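Local coordinates for beta-N-acetylhexosaminidase (Mycobacterium smegmatis, PDB 4YYF), which probably hydrolyses terminal non-reducing N-acetyl-D-hexosamine residues from N-acetyl-beta-D-hexosaminides, as a member of glycosyl hydrolase family 3, at residues Ala38-Ala41 with Arg42-Leu45; Ser122-Glu125 with Leu126-Lys130; Arg144-Asp148 with Leu149-Val153; Pro223-Asp226 with Val227-Asp231; Ser264-Pro267 with Ala268-Asn271. The protein carries 1 engineered substitution. All coordinates share one frame; numbering follows the deposited sequence.

Contact 1 of 5, residues Ala38-Ala41 with Arg42-Leu45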
loop_
_atom_site.group_PDB
_atom_site.type_symbol
_atom_site.label_atom_id
_atom_site.label_comp_id
_atom_site.label_asym_id
_atom_site.label_seq_id
_atom_site.Cartn_x
_atom_site.Cartn_y
_atom_site.Cartn_z
ATOM N N ALA A 38 22.590 5.840 10.600
ATOM C CA ALA A 38 23.851 5.110 10.700
ATOM C C ALA A 38 23.741 3.627 10.371
ATOM O O ALA A 38 24.701 2.884 10.559
ATOM C CB ALA A 38 24.455 5.293 12.081
ATOM N N LEU A 39 22.577 3.192 9.897
ATOM C CA LEU A 39 22.396 1.803 9.483
ATOM C C LEU A 39 23.211 1.514 8.217
ATOM O O LEU A 39 23.483 2.429 7.434
ATOM C CB LEU A 39 20.919 1.509 9.203
ATOM C CG LEU A 39 19.860 1.795 10.263
ATOM C CD1 LEU A 39 18.483 1.419 9.727
ATOM C CD2 LEU A 39 20.150 1.039 11.541
ATOM N N PRO A 40 23.594 0.243 8.011
ATOM C CA PRO A 40 24.251 -0.178 6.765
ATOM C C PRO A 40 23.365 0.169 5.576
ATOM O O PRO A 40 22.144 0.051 5.694
ATOM C CB PRO A 40 24.323 -1.699 6.906
ATOM C CG PRO A 40 24.293 -1.953 8.376
ATOM C CD PRO A 40 23.410 -0.882 8.951
ATOM N N ALA A 41 23.957 0.591 4.463
ATOM C CA ALA A 41 23.182 0.990 3.286
ATOM C C ALA A 41 22.165 -0.061 2.847
ATOM O O ALA A 41 21.040 0.271 2.480
ATOM C CB ALA A 41 24.115 1.351 2.133
ATOM N N ARG A 42 22.552 -1.331 2.890
ATOM C CA ARG A 42 21.673 -2.398 2.420
ATOM C C ARG A 42 20.468 -2.565 3.349
ATOM O O ARG A 42 19.364 -2.873 2.899
ATOM C CB ARG A 42 22.471 -3.708 2.276
ATOM C CG ARG A 42 21.728 -4.868 1.612
ATOM C CD ARG A 42 22.703 -6.006 1.326
ATOM N NE ARG A 42 22.106 -7.143 0.623
ATOM C CZ ARG A 42 22.111 -7.298 -0.698
ATOM N NH1 ARG A 42 22.663 -6.373 -1.488
ATOM N NH2 ARG A 42 21.558 -8.382 -1.233
ATOM N N ASP A 43 20.660 -2.340 4.644
ATOM C CA ASP A 43 19.529 -2.453 5.573
ATOM C C ASP A 43 18.578 -1.261 5.483
ATOM O O ASP A 43 17.370 -1.402 5.723
ATOM C CB ASP A 43 20.013 -2.657 7.012
ATOM C CG ASP A 43 20.725 -3.986 7.203
ATOM O OD1 ASP A 43 20.625 -4.860 6.313
ATOM O OD2 ASP A 43 21.389 -4.152 8.246
ATOM N N LYS A 44 19.119 -0.088 5.155
ATOM C CA LYS A 44 18.276 1.066 4.860
ATOM C C LYS A 44 17.419 0.761 3.654
ATOM O O LYS A 44 16.238 1.070 3.645
ATOM C CB LYS A 44 19.107 2.304 4.550
ATOM C CG LYS A 44 19.895 2.856 5.710
ATOM C CD LYS A 44 20.599 4.125 5.268
ATOM C CE LYS A 44 21.188 4.878 6.443
ATOM N NZ LYS A 44 21.704 6.214 6.007
ATOM N N LEU A 45 18.026 0.171 2.624
ATOM C CA LEU A 45 17.286 -0.190 1.405
ATOM C C LEU A 45 16.229 -1.258 1.664
ATOM O O LEU A 45 15.098 -1.172 1.146
ATOM C CB LEU A 45 18.241 -0.641 0.285
ATOM C CG LEU A 45 19.169 0.468 -0.239
ATOM C CD1 LEU A 45 20.278 -0.086 -1.130
ATOM C CD2 LEU A 45 18.342 1.498 -0.991
#

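Contact 2 of 5, residues Ser122-Glu125 with Leu126-Lys130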
loop_
_atom_site.group_PDB
_atom_site.type_symbol
_atom_site.label_atom_id
_atom_site.label_comp_id
_atom_site.label_asym_id
_atom_site.label_seq_id
_atom_site.Cartn_x
_atom_site.Cartn_y
_atom_site.Cartn_z
ATOM N N SER A 122 -19.189 -6.168 0.916
ATOM C CA SER A 122 -18.310 -5.328 0.111
ATOM C C SER A 122 -18.489 -3.863 0.499
ATOM O O SER A 122 -19.501 -3.492 1.102
ATOM C CB SER A 122 -18.684 -5.475 -1.355
ATOM O OG SER A 122 -19.976 -4.931 -1.565
ATOM N N ALA A 123 -17.516 -3.035 0.123
ATOM C CA ALA A 123 -17.572 -1.589 0.361
ATOM C C ALA A 123 -18.860 -0.998 -0.189
ATOM O O ALA A 123 -19.488 -0.141 0.434
ATOM C CB ALA A 123 -16.370 -0.908 -0.302
ATOM N N ARG A 124 -19.236 -1.432 -1.384
ATOM C CA ARG A 124 -20.435 -0.909 -2.026
ATOM C C ARG A 124 -21.705 -1.270 -1.250
ATOM O O ARG A 124 -22.606 -0.441 -1.080
ATOM C CB ARG A 124 -20.529 -1.432 -3.459
ATOM C CG ARG A 124 -21.829 -1.066 -4.151
ATOM C CD ARG A 124 -21.823 -1.566 -5.572
ATOM N NE ARG A 124 -20.929 -0.776 -6.416
ATOM C CZ ARG A 124 -20.600 -1.105 -7.662
ATOM N NH1 ARG A 124 -21.062 -2.226 -8.192
ATOM N NH2 ARG A 124 -19.799 -0.320 -8.368
ATOM N N GLU A 125 -21.777 -2.511 -0.782
ATOM C CA GLU A 125 -22.930 -2.950 -0.007
ATOM C C GLU A 125 -22.995 -2.229 1.349
ATOM O O GLU A 125 -24.074 -1.907 1.847
ATOM C CB GLU A 125 -22.907 -4.474 0.167
ATOM C CG GLU A 125 -24.181 -5.074 0.769
ATOM C CD GLU A 125 -25.381 -5.094 -0.192
ATOM O OE1 GLU A 125 -25.366 -4.384 -1.228
ATOM O OE2 GLU A 125 -26.356 -5.831 0.097
ATOM N N LEU A 126 -21.842 -1.960 1.942
ATOM C CA LEU A 126 -21.821 -1.212 3.201
ATOM C C LEU A 126 -22.426 0.173 3.005
ATOM O O LEU A 126 -23.239 0.635 3.812
ATOM C CB LEU A 126 -20.398 -1.081 3.719
ATOM C CG LEU A 126 -19.751 -2.343 4.288
ATOM C CD1 LEU A 126 -18.356 -2.005 4.815
ATOM C CD2 LEU A 126 -20.622 -2.929 5.405
ATOM N N ALA A 127 -22.049 0.826 1.913
ATOM C CA ALA A 127 -22.524 2.182 1.672
ATOM C C ALA A 127 -24.030 2.182 1.425
ATOM O O ALA A 127 -24.711 3.171 1.698
ATOM C CB ALA A 127 -21.775 2.818 0.522
ATOM N N ARG A 128 -24.556 1.065 0.933
ATOM C CA ARG A 128 -25.974 0.983 0.594
ATOM C C ARG A 128 -26.855 0.621 1.776
ATOM O O ARG A 128 -28.042 0.913 1.774
ATOM C CB ARG A 128 -26.199 -0.038 -0.523
ATOM C CG ARG A 128 -25.588 0.374 -1.835
ATOM C CD ARG A 128 -25.780 -0.662 -2.931
ATOM N NE ARG A 128 -25.549 -0.047 -4.236
ATOM C CZ ARG A 128 -25.451 -0.712 -5.382
ATOM N NH1 ARG A 128 -25.245 -0.048 -6.513
ATOM N NH2 ARG A 128 -25.553 -2.034 -5.394
ATOM N N THR A 129 -26.284 -0.037 2.775
ATOM C CA THR A 129 -27.105 -0.633 3.833
ATOM C C THR A 129 -26.777 -0.120 5.234
ATOM O O THR A 129 -27.495 -0.422 6.186
ATOM C CB THR A 129 -26.976 -2.173 3.840
ATOM O OG1 THR A 129 -25.608 -2.537 4.074
ATOM C CG2 THR A 129 -27.443 -2.768 2.515
ATOM N N LYS A 130 -25.686 0.636 5.358
ATOM C CA LYS A 130 -25.201 1.111 6.651
ATOM C C LYS A 130 -24.997 2.626 6.670
ATOM O O LYS A 130 -24.772 3.252 5.631
ATOM C CB LYS A 130 -23.861 0.449 6.998
ATOM C CG LYS A 130 -23.856 -1.074 6.928
ATOM C CD LYS A 130 -24.575 -1.677 8.120
ATOM C CE LYS A 130 -24.768 -3.179 7.936
ATOM N NZ LYS A 130 -25.499 -3.779 9.085
#

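Contact 3 of 5, residues Arg144-Asp148 with Leu149-Val153. With ACT (acetate ion), chain E.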
loop_
_atom_site.group_PDB
_atom_site.type_symbol
_atom_site.label_atom_id
_atom_site.label_comp_id
_atom_site.label_asym_id
_atom_site.label_seq_id
_atom_site.Cartn_x
_atom_site.Cartn_y
_atom_site.Cartn_z
ATOM N N ARG A 144 -9.400 -4.304 15.273
ATOM C CA ARG A 144 -8.945 -4.928 16.508
ATOM C C ARG A 144 -8.687 -6.404 16.275
ATOM O O ARG A 144 -7.727 -6.956 16.804
ATOM C CB ARG A 144 -9.970 -4.725 17.627
ATOM C CG ARG A 144 -10.010 -3.296 18.144
ATOM C CD ARG A 144 -11.213 -3.042 19.022
ATOM N NE ARG A 144 -11.207 -1.670 19.539
ATOM C CZ ARG A 144 -12.238 -1.084 20.127
ATOM N NH1 ARG A 144 -13.381 -1.748 20.268
ATOM N NH2 ARG A 144 -12.133 0.172 20.565
ATOM N N LYS A 145 -9.540 -7.040 15.472
ATOM C CA LYS A 145 -9.373 -8.460 15.160
ATOM C C LYS A 145 -8.098 -8.685 14.361
ATOM O O LYS A 145 -7.420 -9.693 14.550
ATOM C CB LYS A 145 -10.601 -9.025 14.434
ATOM C CG LYS A 145 -11.836 -9.185 15.317
ATOM C CD LYS A 145 -13.063 -9.522 14.470
ATOM C CE LYS A 145 -14.337 -9.581 15.291
ATOM N NZ LYS A 145 -15.509 -10.063 14.471
HETATM N N MSE A 146 -7.760 -7.740 13.485
HETATM C CA MSE A 146 -6.481 -7.784 12.764
HETATM C C MSE A 146 -5.268 -7.589 13.670
HETATM O O MSE A 146 -4.263 -8.279 13.524
HETATM C CB MSE A 146 -6.443 -6.706 11.660
HETATM C CG MSE A 146 -7.358 -7.005 10.505
HETATM SE SE MSE A 146 -7.271 -5.534 9.227
HETATM C CE MSE A 146 -9.192 -5.139 9.120
ATOM N N ARG A 147 -5.359 -6.632 14.591
ATOM C CA ARG A 147 -4.302 -6.407 15.571
ATOM C C ARG A 147 -4.026 -7.669 16.384
ATOM O O ARG A 147 -2.873 -7.997 16.636
ATOM C CB ARG A 147 -4.683 -5.293 16.546
ATOM C CG ARG A 147 -4.756 -3.882 15.969
ATOM C CD ARG A 147 -3.435 -3.388 15.395
ATOM N NE ARG A 147 -2.287 -3.405 16.307
ATOM C CZ ARG A 147 -2.093 -2.558 17.315
ATOM N NH1 ARG A 147 -3.023 -1.654 17.618
ATOM N NH2 ARG A 147 -0.982 -2.645 18.051
ATOM N N ASP A 148 -5.084 -8.360 16.813
ATOM C CA ASP A 148 -4.937 -9.616 17.567
ATOM C C ASP A 148 -4.100 -10.638 16.795
ATOM O O ASP A 148 -3.402 -11.478 17.379
ATOM C CB ASP A 148 -6.303 -10.233 17.867
ATOM C CG ASP A 148 -6.836 -9.865 19.232
ATOM O OD1 ASP A 148 -6.027 -9.604 20.156
ATOM O OD2 ASP A 148 -8.079 -9.865 19.388
ATOM N N LEU A 149 -4.167 -10.557 15.473
ATOM C CA LEU A 149 -3.433 -11.487 14.618
ATOM C C LEU A 149 -2.043 -10.980 14.255
ATOM O O LEU A 149 -1.312 -11.647 13.523
ATOM C CB LEU A 149 -4.232 -11.778 13.337
ATOM C CG LEU A 149 -5.580 -12.475 13.528
ATOM C CD1 LEU A 149 -6.352 -12.518 12.208
ATOM C CD2 LEU A 149 -5.386 -13.902 14.051
ATOM N N GLY A 150 -1.660 -9.811 14.759
ATOM C CA GLY A 150 -0.330 -9.291 14.465
ATOM C C GLY A 150 -0.236 -8.401 13.237
ATOM O O GLY A 150 0.865 -7.999 12.838
ATOM N N VAL A 151 -1.377 -8.080 12.632
ATOM C CA VAL A 151 -1.382 -7.192 11.468
ATOM C C VAL A 151 -1.142 -5.753 11.930
ATOM O O VAL A 151 -1.710 -5.335 12.934
ATOM C CB VAL A 151 -2.730 -7.298 10.718
ATOM C CG1 VAL A 151 -2.871 -6.185 9.665
ATOM C CG2 VAL A 151 -2.864 -8.672 10.078
ATOM N N THR A 152 -0.303 -5.010 11.204
ATOM C CA THR A 152 -0.063 -3.584 11.488
ATOM C C THR A 152 -0.557 -2.615 10.406
ATOM O O THR A 152 -0.783 -1.413 10.668
ATOM C CB THR A 152 1.424 -3.301 11.805
ATOM O OG1 THR A 152 2.234 -3.483 10.634
ATOM C CG2 THR A 152 1.913 -4.237 12.889
ATOM N N VAL A 153 -0.728 -3.128 9.195
ATOM C CA VAL A 153 -1.121 -2.304 8.056
ATOM C C VAL A 153 -2.230 -2.997 7.285
ATOM O O VAL A 153 -2.105 -4.175 6.967
ATOM C CB VAL A 153 0.056 -2.093 7.070
ATOM C CG1 VAL A 153 -0.403 -1.276 5.862
ATOM C CG2 VAL A 153 1.242 -1.404 7.750
HETATM C C ACT E . -16.892 -7.557 12.073
HETATM O O ACT E . -16.276 -7.930 13.095
HETATM O OXT ACT E . -16.818 -8.323 11.089
HETATM C CH3 ACT E . -17.645 -6.260 12.030
HETATM O O HOH W 1 -0.689 -5.536 15.370
#

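Contact 4 of 5, residues Pro223-Asp226 with Val227-Asp231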
loop_
_atom_site.group_PDB
_atom_site.type_symbol
_atom_site.label_atom_id
_atom_site.label_comp_id
_atom_site.label_asym_id
_atom_site.label_seq_id
_atom_site.Cartn_x
_atom_site.Cartn_y
_atom_site.Cartn_z
ATOM N N PRO A 223 -9.130 8.495 -17.143
ATOM C CA PRO A 223 -9.470 9.784 -17.756
ATOM C C PRO A 223 -8.328 10.776 -17.522
ATOM O O PRO A 223 -7.506 10.539 -16.639
ATOM C CB PRO A 223 -10.706 10.226 -16.963
ATOM C CG PRO A 223 -11.319 8.950 -16.483
ATOM C CD PRO A 223 -10.165 8.046 -16.186
ATOM N N PRO A 224 -8.270 11.873 -18.294
ATOM C CA PRO A 224 -7.157 12.813 -18.111
ATOM C C PRO A 224 -7.142 13.441 -16.722
ATOM O O PRO A 224 -8.175 13.458 -16.044
ATOM C CB PRO A 224 -7.432 13.896 -19.162
ATOM C CG PRO A 224 -8.307 13.229 -20.184
ATOM C CD PRO A 224 -9.151 12.262 -19.412
ATOM N N LEU A 225 -5.984 13.950 -16.310
ATOM C CA LEU A 225 -5.831 14.561 -14.992
ATOM C C LEU A 225 -6.890 15.612 -14.678
ATOM O O LEU A 225 -7.404 15.655 -13.563
ATOM C CB LEU A 225 -4.437 15.190 -14.848
ATOM C CG LEU A 225 -4.158 15.943 -13.543
ATOM C CD1 LEU A 225 -4.258 15.023 -12.315
ATOM C CD2 LEU A 225 -2.792 16.633 -13.608
ATOM N N ASP A 226 -7.219 16.464 -15.644
ATOM C CA ASP A 226 -8.189 17.519 -15.356
ATOM C C ASP A 226 -9.565 16.929 -15.021
ATOM O O ASP A 226 -10.338 17.532 -14.272
ATOM C CB ASP A 226 -8.264 18.562 -16.479
ATOM C CG ASP A 226 -8.977 18.046 -17.711
ATOM O OD1 ASP A 226 -8.550 17.015 -18.274
ATOM O OD2 ASP A 226 -9.976 18.675 -18.119
ATOM N N VAL A 227 -9.853 15.740 -15.544
ATOM C CA VAL A 227 -11.076 15.039 -15.161
ATOM C C VAL A 227 -10.927 14.433 -13.761
ATOM O O VAL A 227 -11.847 14.497 -12.946
ATOM C CB VAL A 227 -11.479 13.947 -16.189
ATOM C CG1 VAL A 227 -12.689 13.174 -15.696
ATOM C CG2 VAL A 227 -11.779 14.569 -17.543
ATOM N N LEU A 228 -9.766 13.851 -13.475
ATOM C CA LEU A 228 -9.550 13.243 -12.159
ATOM C C LEU A 228 -9.654 14.308 -11.067
ATOM O O LEU A 228 -10.142 14.033 -9.962
ATOM C CB LEU A 228 -8.181 12.551 -12.085
ATOM C CG LEU A 228 -7.904 11.423 -13.077
ATOM C CD1 LEU A 228 -6.506 10.847 -12.861
ATOM C CD2 LEU A 228 -8.945 10.319 -12.941
HETATM N N MSE A 229 -9.205 15.521 -11.389
HETATM C CA MSE A 229 -9.188 16.634 -10.430
HETATM C C MSE A 229 -10.555 16.943 -9.846
HETATM O O MSE A 229 -10.648 17.373 -8.700
HETATM C CB MSE A 229 -8.634 17.913 -11.062
HETATM C CG MSE A 229 -7.146 17.903 -11.281
HETATM SE SE MSE A 229 -6.111 17.898 -9.621
HETATM C CE MSE A 229 -4.520 18.578 -10.513
ATOM N N GLY A 230 -11.610 16.730 -10.630
ATOM C CA GLY A 230 -12.956 17.037 -10.167
ATOM C C GLY A 230 -13.760 15.842 -9.678
ATOM O O GLY A 230 -14.930 15.979 -9.329
ATOM N N ASP A 231 -13.136 14.669 -9.632
ATOM C CA ASP A 231 -13.867 13.432 -9.362
ATOM C C ASP A 231 -13.036 12.462 -8.518
ATOM O O ASP A 231 -13.131 12.435 -7.278
ATOM C CB ASP A 231 -14.263 12.796 -10.708
ATOM C CG ASP A 231 -15.301 11.698 -10.574
ATOM O OD1 ASP A 231 -15.738 11.404 -9.446
ATOM O OD2 ASP A 231 -15.699 11.140 -11.617
#

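Contact 5 of 5, residues Ser264-Pro267 with Ala268-Asn271. Engineered in segment 268-271: Val269 (natural residue Ala).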
loop_
_atom_site.group_PDB
_atom_site.type_symbol
_atom_site.label_atom_id
_atom_site.label_comp_id
_atom_site.label_asym_id
_atom_site.label_seq_id
_atom_site.Cartn_x
_atom_site.Cartn_y
_atom_site.Cartn_z
ATOM N N SER A 264 2.592 4.588 -10.674
ATOM C CA SER A 264 3.530 4.173 -9.632
ATOM C C SER A 264 5.007 4.408 -9.970
ATOM O O SER A 264 5.856 4.465 -9.065
ATOM C CB SER A 264 3.320 2.689 -9.323
ATOM O OG SER A 264 3.381 1.932 -10.524
ATOM N N LEU A 265 5.313 4.526 -11.259
ATOM C CA LEU A 265 6.702 4.671 -11.717
ATOM C C LEU A 265 6.994 6.047 -12.318
ATOM O O LEU A 265 8.015 6.244 -12.976
ATOM C CB LEU A 265 7.048 3.584 -12.747
ATOM C CG LEU A 265 6.740 2.132 -12.374
ATOM C CD1 LEU A 265 7.302 1.184 -13.436
ATOM C CD2 LEU A 265 7.269 1.760 -10.994
ATOM N N SER A 266 6.104 7.006 -12.091
ATOM C CA SER A 266 6.250 8.326 -12.699
ATOM C C SER A 266 6.469 9.383 -11.614
ATOM O O SER A 266 5.669 9.482 -10.665
ATOM C CB SER A 266 5.005 8.634 -13.547
ATOM O OG SER A 266 4.912 10.000 -13.910
ATOM N N PRO A 267 7.562 10.169 -11.727
ATOM C CA PRO A 267 7.830 11.226 -10.740
ATOM C C PRO A 267 6.681 12.207 -10.651
ATOM O O PRO A 267 6.411 12.743 -9.577
ATOM C CB PRO A 267 9.062 11.941 -11.313
ATOM C CG PRO A 267 9.768 10.884 -12.090
ATOM C CD PRO A 267 8.674 10.017 -12.686
ATOM N N ALA A 268 6.004 12.429 -11.768
ATOM C CA ALA A 268 4.885 13.366 -11.788
ATOM C C ALA A 268 3.804 13.019 -10.767
ATOM O O ALA A 268 3.196 13.913 -10.167
ATOM C CB ALA A 268 4.298 13.453 -13.167
ATOM N N VAL A 269 3.554 11.728 -10.577
ATOM C CA VAL A 269 2.513 11.294 -9.657
ATOM C C VAL A 269 2.865 11.672 -8.228
ATOM O O VAL A 269 2.030 12.214 -7.494
ATOM C CB VAL A 269 2.309 9.783 -9.738
ATOM C CG1 VAL A 269 1.039 9.374 -8.985
ATOM C CG2 VAL A 269 2.192 9.401 -11.154
ATOM N N TYR A 270 4.110 11.403 -7.846
ATOM C CA TYR A 270 4.561 11.691 -6.492
ATOM C C TYR A 270 4.679 13.189 -6.254
ATOM O O TYR A 270 4.290 13.674 -5.189
ATOM C CB TYR A 270 5.857 10.928 -6.189
ATOM C CG TYR A 270 5.647 9.434 -6.322
ATOM C CD1 TYR A 270 5.105 8.696 -5.282
ATOM C CD2 TYR A 270 5.950 8.769 -7.509
ATOM C CE1 TYR A 270 4.886 7.331 -5.408
ATOM C CE2 TYR A 270 5.742 7.407 -7.639
ATOM C CZ TYR A 270 5.214 6.695 -6.588
ATOM O OH TYR A 270 5.013 5.344 -6.726
ATOM N N ASN A 271 5.161 13.933 -7.248
ATOM C CA ASN A 271 5.163 15.387 -7.126
ATOM C C ASN A 271 3.752 15.924 -6.903
ATOM O O ASN A 271 3.557 16.849 -6.129
ATOM C CB ASN A 271 5.796 16.075 -8.348
ATOM C CG ASN A 271 7.290 15.873 -8.428
ATOM O OD1 ASN A 271 7.953 15.608 -7.419
ATOM N ND2 ASN A 271 7.834 15.993 -9.637
#

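Contact 1 of 5, residues Ala38-Ala41 with Arg42-Leu45
Lys44 runs back along the chain that leads into its own helix and lies over Leu39. Its CG meets Leu39 CB at 3.9 Å. Further out, its CE reaches the backbone of the same residue, 3.5 Å from Leu39 O. The lysine CG stands beside the backbone N (chi1 -67°), and from there the chain is fully extended. This carries the aliphatic part back past Pro40 to Leu39. The ammonium group then finds Ala37 O, to which NZ is hydrogen-bonded.

Asp43 and Pro40 meet at another point of the turn. Their side chains pass each other at an oblique angle. OD2 of Asp43 is 3.6 Å from Pro40 CG, so the carboxylate touches the pyrrolidine ring at that carbon.

Pro40 is the N-cap residue of helix 41-46. Its ring cannot accept from the N-H groups of the first turn; its carbonyl opens the helical series. Pro40 O takes a good bond from Lys44 N at 3.1 Å, nearly in line with the carbonyl, and a weak one from Asp43 N. Ala41 O continues the series and accepts from Leu45 N at 3.0 Å. Leu45 also leans on that carbonyl, with CG 3.3 Å from Ala41 O.

Arg42 extends away from the turn and forms salt bridges with Glu335 and Asp332 of helix 327-340. The first helical turn is set against two helices from the far end of the chain: Leu45 packs on Leu331 and Leu334 of helix 327-340 and on Val348 of helix 345-357, where Lys44 also touches Leu352.

Contact 2 of 5, residues Ser122-Glu125 with Leu126-Lys130
The guanidinium of Arg128 has Arg124 CD over one face, above its centre. Arg124 CD is 3.7 Å from Arg128 CZ. The two arginine side chains lie alongside each other and point the same way, one helical turn apart. Their guanidinium planes are 29° apart. In Arg124, CG lies opposite the backbone N (chi1 173°) and the next bond is extended, which carries CD over the Arg128 group. The Glu125 carboxylate lies at a steeper angle to that guanidinium, and the nearest Arg128 atom to Glu125 OE1 is CD, at 4.1 Å.

The backbone is that of the short helix 123-129, whose Leu126 packs on Val135 and Ile138 of helix 132-148. Ser122 caps its start, with OG accepting from Glu125 N at 3.1 Å. Leu126 N bonds to Ser122 O. At the other end Thr129 OG1 donates to Glu125 O at 2.8 Å, from above the carbonyl plane. Leu126 O accepts from both Thr129 N and Lys130 N.

Arg124 NH2 is hydrogen-bonded to Ala164 O. The like charges come within 4.4 Å, between Arg124 NE and Arg128 NH1. Their repulsion is probably eased by the nearby Glu125 carboxylate, although it forms no close ion pair with Arg128.

Contact 3 of 5, residues Arg144-Asp148 with Leu149-Val153
Met146 O accepts two backbone bonds from the chain that leaves helix 132-148. Val151 N is 3.0 Å from Met146 O, and Leu149 N is also at 3.0 Å from it. They approach from opposite faces of the carbonyl plane. Gly150 N binds Arg147 O at 2.9 Å. This bond, the one from Val151 N to Met146 O and the positive phi of Gly150 (91°) make a Schellman motif that ends the helix. At such backbone angles a side chain would press on the preceding carbonyl oxygen. The turn links helix 132-148 to strand 153-154 of the barrel.

Between the two segments the apolar contact is Met146 on Val151. Met146, a selenomethionine in this crystal, lays its CB 3.9 Å from Val151 CB, and both side chains also pack on Leu113. Leu149 CG sits 3.5 Å from Lys145 O.

Arg147 folds back at chi2 and chi3 (-61° and -56°), which swings NE round toward Val151. A water accepts from Arg147 NE and donates to Val151 O, 2.6 Å from that oxygen. It lies at the edge of the guanidinium, in its plane. Arg147 NH1 bonds to Ala196 O at the end of helix 179-196.

Lys145 donates from NZ to an acetate oxygen at 2.7 Å; the acetate probably comes from the crystallisation liquor. The helix exit thus rests chiefly on backbone bonds, with Arg147 tied to Val151 O through a water.

Contact 4 of 5, residues Pro223-Asp226 with Val227-Asp231
Leu225 and Met229 touch across one helical turn. The selenomethionine methyl CE is 4.0 Å from Leu225 CD1, and it lies equally near CG and CD2. The two side chains cross at a slant. Met229 bends at chi2 (-67°), which turns its end back over the leucine branch.

Two prolines supply the next contacts. Pro223 CB meets Val227 CG1 at 3.8 Å, and Pro223 CD meets Leu228 CD2 at 4.1 Å. Pro223 and Leu228 cross at about a right angle. Pro224 CD comes to 4.0 Å from Val227 CG2, so the two valine methyls are divided between the two proline rings.

The short helix 225-229 fixes these positions. Pro224 is its N-cap residue, and Pro224 O accepts from Leu228 N at 3.0 Å, in the carbonyl plane. Val227 N adds a weak bond. Met229 N donates to Leu225 O at 2.8 Å. Further out, Leu225 and Met229 both rest on Leu272 of helix 267-275, while Leu228 touches Val254.

The side-chain contacts between the prolines, leucines, valine and selenomethionine are apolar, and the backbone supplies the directional bonds. At the N-cap Pro224 brings an apolar ring, and its carbonyl takes the first helical bond.

Contact 5 of 5, residues Ser264-Pro267 with Ala268-Asn271
The chain turns at Ser266 into helix 267-275, where Val269 N donates to Ser266 O at 3.1 Å and Asn271 N to Pro267 O at 2.9 Å. Tyr270 reaches back across this turn. Its OH donates to Ser264 O at 2.6 Å, and that oxygen lies at the edge of the ring, in the ring plane. The hydroxyl is tilted 26° from the carbonyl plane. The tyrosine CG stands beside the backbone N (chi1 -60°), which sends the ring back along the loop that precedes the helix. On the way its CD2 passes 3.2 Å from Ser266 O.

Ser266 is the N-cap residue. Its OG accepts a weak bond from Ala268 N at 3.4 Å and also touches Ala268 CB. On the same residue, CB meets Val269 CG2 at 3.8 Å. Val269 is an engineered residue; the natural one is alanine. Asn271 CG sits 3.4 Å from Pro267 O, the carbonyl that its own N binds.

Ser264 OG is hydrogen-bonded to His251, so both its backbone and its side chain are held. The start of helix 267-275 packs against elements that all come later in the chain: Tyr270 on Val287 and Thr289 of strand 287-289 in the TIM-barrel domain, Tyr270 and Pro267 on Ala314 of helix 304-314, and Ser264 on Ile298 of helix 296-299.

Overall arrangement
The contacts are local and lie in series along one chain. Contacts 1 and 5 are helix starts, contacts 2 and 4 hold a whole short helix, and contact 3 is a helix exit. Contact 4 is a surface contact, while the others are partly buried, contact 5 with the most buried residues. Contacts 4 and 5 are the closest pair, with centres about 16 Å apart, and both involve helix 267-275. Prolines stand at the N-cap of contacts 1 and 4; in contacts 2 and 5 a serine hydroxyl caps, weakly in contact 5. Charged side chains mark contacts 1 to 3, apolar ones contact 4, and a buried tyrosine hydroxyl bonded to a backbone carbonyl contact 5.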